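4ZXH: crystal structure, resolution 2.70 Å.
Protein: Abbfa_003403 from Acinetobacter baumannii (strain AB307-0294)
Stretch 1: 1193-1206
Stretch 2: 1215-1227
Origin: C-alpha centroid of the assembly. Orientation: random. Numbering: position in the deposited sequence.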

# COMPACT_ATOMS: atom_id res chain seq x y z
N PRO A 1193 -21.20 -11.94 30.98
CA PRO A 1193 -20.19 -10.96 31.36
C PRO A 1193 -20.08 -9.80 30.41
O PRO A 1193 -19.51 -8.81 30.85
CB PRO A 1193 -18.89 -11.76 31.37
CG PRO A 1193 -19.34 -13.14 31.68
CD PRO A 1193 -20.61 -13.29 30.91
N TYR A 1194 -20.64 -9.91 29.20
CA TYR A 1194 -20.64 -8.83 28.20
C TYR A 1194 -22.02 -8.14 28.12
O TYR A 1194 -22.32 -7.43 27.16
CB TYR A 1194 -20.25 -9.37 26.80
CG TYR A 1194 -18.92 -10.08 26.76
CD1 TYR A 1194 -17.76 -9.43 26.36
CD2 TYR A 1194 -18.81 -11.40 27.17
CE1 TYR A 1194 -16.53 -10.09 26.37
CE2 TYR A 1194 -17.59 -12.06 27.19
CZ TYR A 1194 -16.45 -11.40 26.78
OH TYR A 1194 -15.25 -12.08 26.80
N GLY A 1195 -22.86 -8.35 29.12
CA GLY A 1195 -24.19 -7.75 29.10
C GLY A 1195 -25.11 -8.24 27.99
O GLY A 1195 -26.03 -7.53 27.57
N LYS A 1196 -24.87 -9.47 27.53
CA LYS A 1196 -25.69 -10.07 26.49
C LYS A 1196 -26.40 -11.31 27.01
O LYS A 1196 -25.85 -12.04 27.84
CB LYS A 1196 -24.83 -10.42 25.28
CG LYS A 1196 -24.14 -9.22 24.71
CD LYS A 1196 -23.14 -9.56 23.62
CE LYS A 1196 -22.75 -8.30 22.86
NZ LYS A 1196 -21.59 -8.52 21.94
N LYS A 1197 -27.63 -11.53 26.56
CA LYS A 1197 -28.30 -12.80 26.82
C LYS A 1197 -28.04 -13.73 25.66
O LYS A 1197 -28.18 -13.35 24.52
CB LYS A 1197 -29.81 -12.65 27.01
CG LYS A 1197 -30.22 -12.01 28.32
CD LYS A 1197 -31.68 -11.65 28.29
CE LYS A 1197 -32.54 -12.78 28.78
NZ LYS A 1197 -32.27 -12.98 30.22
N LEU A 1198 -27.63 -14.94 25.97
CA LEU A 1198 -27.58 -15.99 24.98
C LEU A 1198 -28.45 -17.11 25.54
O LEU A 1198 -28.12 -17.69 26.56
CB LEU A 1198 -26.15 -16.43 24.74
CG LEU A 1198 -25.96 -17.60 23.79
CD1 LEU A 1198 -26.52 -17.23 22.43
CD2 LEU A 1198 -24.49 -17.95 23.73
N THR A 1199 -29.58 -17.35 24.89
CA THR A 1199 -30.58 -18.30 25.38
C THR A 1199 -30.67 -19.52 24.46
O THR A 1199 -31.37 -19.50 23.45
CB THR A 1199 -31.96 -17.65 25.49
OG1 THR A 1199 -31.92 -16.55 26.40
CG2 THR A 1199 -32.97 -18.65 26.01
N ILE A 1200 -29.95 -20.57 24.81
CA ILE A 1200 -30.09 -21.84 24.14
C ILE A 1200 -30.84 -22.76 25.10
O ILE A 1200 -30.28 -23.23 26.09
CB ILE A 1200 -28.74 -22.48 23.76
CG1 ILE A 1200 -27.77 -21.45 23.18
CG2 ILE A 1200 -28.94 -23.60 22.80
CD1 ILE A 1200 -28.17 -20.93 21.87
N PRO A 1201 -32.13 -22.97 24.85
CA PRO A 1201 -32.92 -23.79 25.78
C PRO A 1201 -32.42 -25.23 25.87
O PRO A 1201 -32.09 -25.82 24.84
CB PRO A 1201 -34.33 -23.75 25.17
CG PRO A 1201 -34.34 -22.51 24.31
CD PRO A 1201 -32.95 -22.40 23.76
N ALA A 1202 -32.37 -25.78 27.08
CA ALA A 1202 -31.98 -27.17 27.28
C ALA A 1202 -32.78 -28.08 26.40
O ALA A 1202 -32.26 -29.05 25.87
CB ALA A 1202 -32.15 -27.58 28.73
N GLN A 1203 -34.07 -27.77 26.25
CA GLN A 1203 -34.95 -28.61 25.44
C GLN A 1203 -34.52 -28.66 23.97
O GLN A 1203 -34.66 -29.70 23.32
CB GLN A 1203 -36.39 -28.13 25.51
CG GLN A 1203 -37.36 -29.13 24.88
CD GLN A 1203 -38.69 -28.52 24.50
OE1 GLN A 1203 -38.97 -27.36 24.81
NE2 GLN A 1203 -39.53 -29.30 23.82
N TYR A 1204 -34.01 -27.55 23.44
CA TYR A 1204 -33.56 -27.52 22.05
C TYR A 1204 -32.33 -28.41 21.89
O TYR A 1204 -32.24 -29.19 20.94
CB TYR A 1204 -33.24 -26.09 21.61
CG TYR A 1204 -32.78 -25.99 20.17
CD1 TYR A 1204 -33.68 -26.01 19.13
CD2 TYR A 1204 -31.43 -25.86 19.86
CE1 TYR A 1204 -33.27 -25.92 17.82
CE2 TYR A 1204 -31.01 -25.77 18.54
CZ TYR A 1204 -31.94 -25.80 17.52
OH TYR A 1204 -31.54 -25.72 16.21
N LEU A 1205 -31.40 -28.30 22.83
CA LEU A 1205 -30.17 -29.09 22.81
C LEU A 1205 -30.43 -30.60 22.89
O LEU A 1205 -29.75 -31.38 22.22
CB LEU A 1205 -29.26 -28.65 23.96
CG LEU A 1205 -28.76 -27.20 23.84
CD1 LEU A 1205 -27.96 -26.75 25.06
CD2 LEU A 1205 -27.92 -27.02 22.58
N ARG A 1206 -31.41 -31.01 23.70
CA ARG A 1206 -31.70 -32.44 23.88
C ARG A 1206 -32.10 -33.15 22.58
O ARG A 1206 -31.97 -34.36 22.48
CB ARG A 1206 -32.81 -32.63 24.92
CG ARG A 1206 -32.38 -32.26 26.32
CD ARG A 1206 -33.39 -32.62 27.39
NE ARG A 1206 -32.91 -32.18 28.70
CZ ARG A 1206 -33.40 -31.14 29.37
NH1 ARG A 1206 -34.41 -30.44 28.86
NH2 ARG A 1206 -32.88 -30.80 30.54
N ASP A 1215 -21.29 -27.84 18.77
CA ASP A 1215 -21.18 -27.02 17.58
C ASP A 1215 -22.23 -25.91 17.63
O ASP A 1215 -21.92 -24.76 17.31
CB ASP A 1215 -21.33 -27.87 16.30
CG ASP A 1215 -20.15 -28.81 16.08
OD1 ASP A 1215 -19.11 -28.68 16.78
OD2 ASP A 1215 -20.25 -29.68 15.18
N HIS A 1216 -23.45 -26.24 18.05
CA HIS A 1216 -24.50 -25.24 18.06
C HIS A 1216 -24.15 -24.09 19.00
O HIS A 1216 -24.22 -22.92 18.63
CB HIS A 1216 -25.84 -25.82 18.44
CG HIS A 1216 -26.93 -24.80 18.45
ND1 HIS A 1216 -27.39 -24.20 17.30
CD2 HIS A 1216 -27.62 -24.23 19.47
CE1 HIS A 1216 -28.33 -23.32 17.61
NE2 HIS A 1216 -28.49 -23.32 18.92
N VAL A 1217 -23.74 -24.42 20.22
CA VAL A 1217 -23.39 -23.40 21.20
C VAL A 1217 -22.17 -22.60 20.74
O VAL A 1217 -22.13 -21.37 20.89
CB VAL A 1217 -23.14 -24.01 22.60
CG1 VAL A 1217 -22.73 -22.96 23.58
CG2 VAL A 1217 -24.39 -24.73 23.09
N LEU A 1218 -21.18 -23.26 20.15
CA LEU A 1218 -20.01 -22.54 19.67
C LEU A 1218 -20.43 -21.52 18.63
O LEU A 1218 -20.09 -20.35 18.72
CB LEU A 1218 -18.97 -23.49 19.09
CG LEU A 1218 -17.73 -22.81 18.48
CD1 LEU A 1218 -17.06 -21.90 19.50
CD2 LEU A 1218 -16.75 -23.84 17.98
N LYS A 1219 -21.18 -21.99 17.64
CA LYS A 1219 -21.62 -21.18 16.51
C LYS A 1219 -22.42 -19.97 17.01
O LYS A 1219 -22.18 -18.83 16.58
CB LYS A 1219 -22.46 -22.04 15.55
CG LYS A 1219 -22.73 -21.42 14.20
CD LYS A 1219 -23.52 -22.35 13.28
N GLU A 1220 -23.34 -20.21 17.94
CA GLU A 1220 -24.17 -19.15 18.48
C GLU A 1220 -23.33 -18.13 19.24
O GLU A 1220 -23.49 -16.92 19.04
CB GLU A 1220 -25.27 -19.72 19.39
CG GLU A 1220 -26.46 -20.32 18.62
CD GLU A 1220 -27.08 -19.35 17.62
OE1 GLU A 1220 -27.22 -18.14 17.93
OE2 GLU A 1220 -27.40 -19.79 16.50
N ALA A 1221 -22.44 -18.62 20.11
CA ALA A 1221 -21.55 -17.75 20.89
C ALA A 1221 -20.73 -16.83 19.98
O ALA A 1221 -20.59 -15.63 20.26
CB ALA A 1221 -20.64 -18.57 21.74
N LYS A 1222 -20.20 -17.38 18.90
CA LYS A 1222 -19.52 -16.58 17.89
C LYS A 1222 -20.45 -15.54 17.27
O LYS A 1222 -20.06 -14.39 17.05
CB LYS A 1222 -18.97 -17.47 16.79
CG LYS A 1222 -17.67 -18.14 17.13
CD LYS A 1222 -17.25 -19.00 15.96
CE LYS A 1222 -16.10 -19.90 16.29
NZ LYS A 1222 -15.74 -20.64 15.05
N ALA A 1223 -21.68 -15.95 16.98
CA ALA A 1223 -22.64 -15.08 16.31
C ALA A 1223 -22.94 -13.79 17.08
O ALA A 1223 -23.41 -12.82 16.50
CB ALA A 1223 -23.89 -15.81 16.06
N ILE A 1224 -22.68 -13.79 18.39
CA ILE A 1224 -22.89 -12.57 19.16
C ILE A 1224 -21.58 -12.00 19.67
O ILE A 1224 -21.60 -11.12 20.51
CB ILE A 1224 -23.83 -12.76 20.37
CG1 ILE A 1224 -23.32 -13.87 21.29
CG2 ILE A 1224 -25.25 -12.98 19.92
CD1 ILE A 1224 -24.11 -14.00 22.55
N ASN A 1225 -20.47 -12.53 19.18
CA ASN A 1225 -19.13 -11.97 19.42
C ASN A 1225 -18.62 -12.09 20.85
O ASN A 1225 -17.90 -11.21 21.31
CB ASN A 1225 -19.14 -10.49 19.01
CG ASN A 1225 -17.92 -10.09 18.20
OD1 ASN A 1225 -17.10 -10.92 17.80
ND2 ASN A 1225 -17.82 -8.79 17.93
N VAL A 1226 -18.98 -13.16 21.56
CA VAL A 1226 -18.38 -13.44 22.87
C VAL A 1226 -17.30 -14.57 22.81
O VAL A 1226 -16.71 -14.94 23.85
CB VAL A 1226 -19.44 -13.82 23.91
CG1 VAL A 1226 -20.47 -12.72 24.00
CG2 VAL A 1226 -20.08 -15.14 23.57
N LEU A 1227 -17.06 -15.10 21.61
CA LEU A 1227 -15.88 -15.90 21.28
C LEU A 1227 -15.33 -15.47 19.92
O LEU A 1227 -16.08 -15.01 19.07
CB LEU A 1227 -16.21 -17.40 21.26
CG LEU A 1227 -16.43 -18.04 22.62
CD1 LEU A 1227 -16.76 -19.52 22.47
CD2 LEU A 1227 -15.18 -17.83 23.47
O HOH W 1 -15.49 -15.20 26.24

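An extended segment can pack along a helix by turning every second side chain toward it, and these two stretches illustrate the principle. The second begins as a helix through 1215-1223 and unwinds into a loop; the first runs the other way alongside it, its CA atoms pairing Tyr1194 with Val1226, Leu1198 with Ala1221 and Ile1200 with Val1217 at about 7.5 Å. Pro1201 then occupies the N-cap position of a short helix whose axis lies at 131° to its neighbour.

Along the extended part, Lys1196, Leu1198 and Ile1200 point toward the second stretch, while Lys1197 points away. Leu1198 packs against the last helical turn and the residue after it: its CB lies 3.9 Å from Ile1224 CD1, and its CD2 lies 4.1 Å from Ala1221 CA, with the alanine methyl CB slightly farther from CD2 at 4.4 Å. Ile1200 CG2 meets the edge of the His1216 ring, 3.6 Å from CD2, and Tyr1204 CE2 lies over one face of that imidazole, 3.5 Å from NE2.

Polar bonds gather where the helix has ended. With an extended side chain, Lys1196 donates from NZ to Ile1224 O at 3.0 Å. Nearby, Tyr1194 CD2 packs 3.8 Å from Val1226 CG1, and one water donates to both Tyr1194 OH (3.2 Å) and Val1226 O (2.7 Å), bridging the stretches.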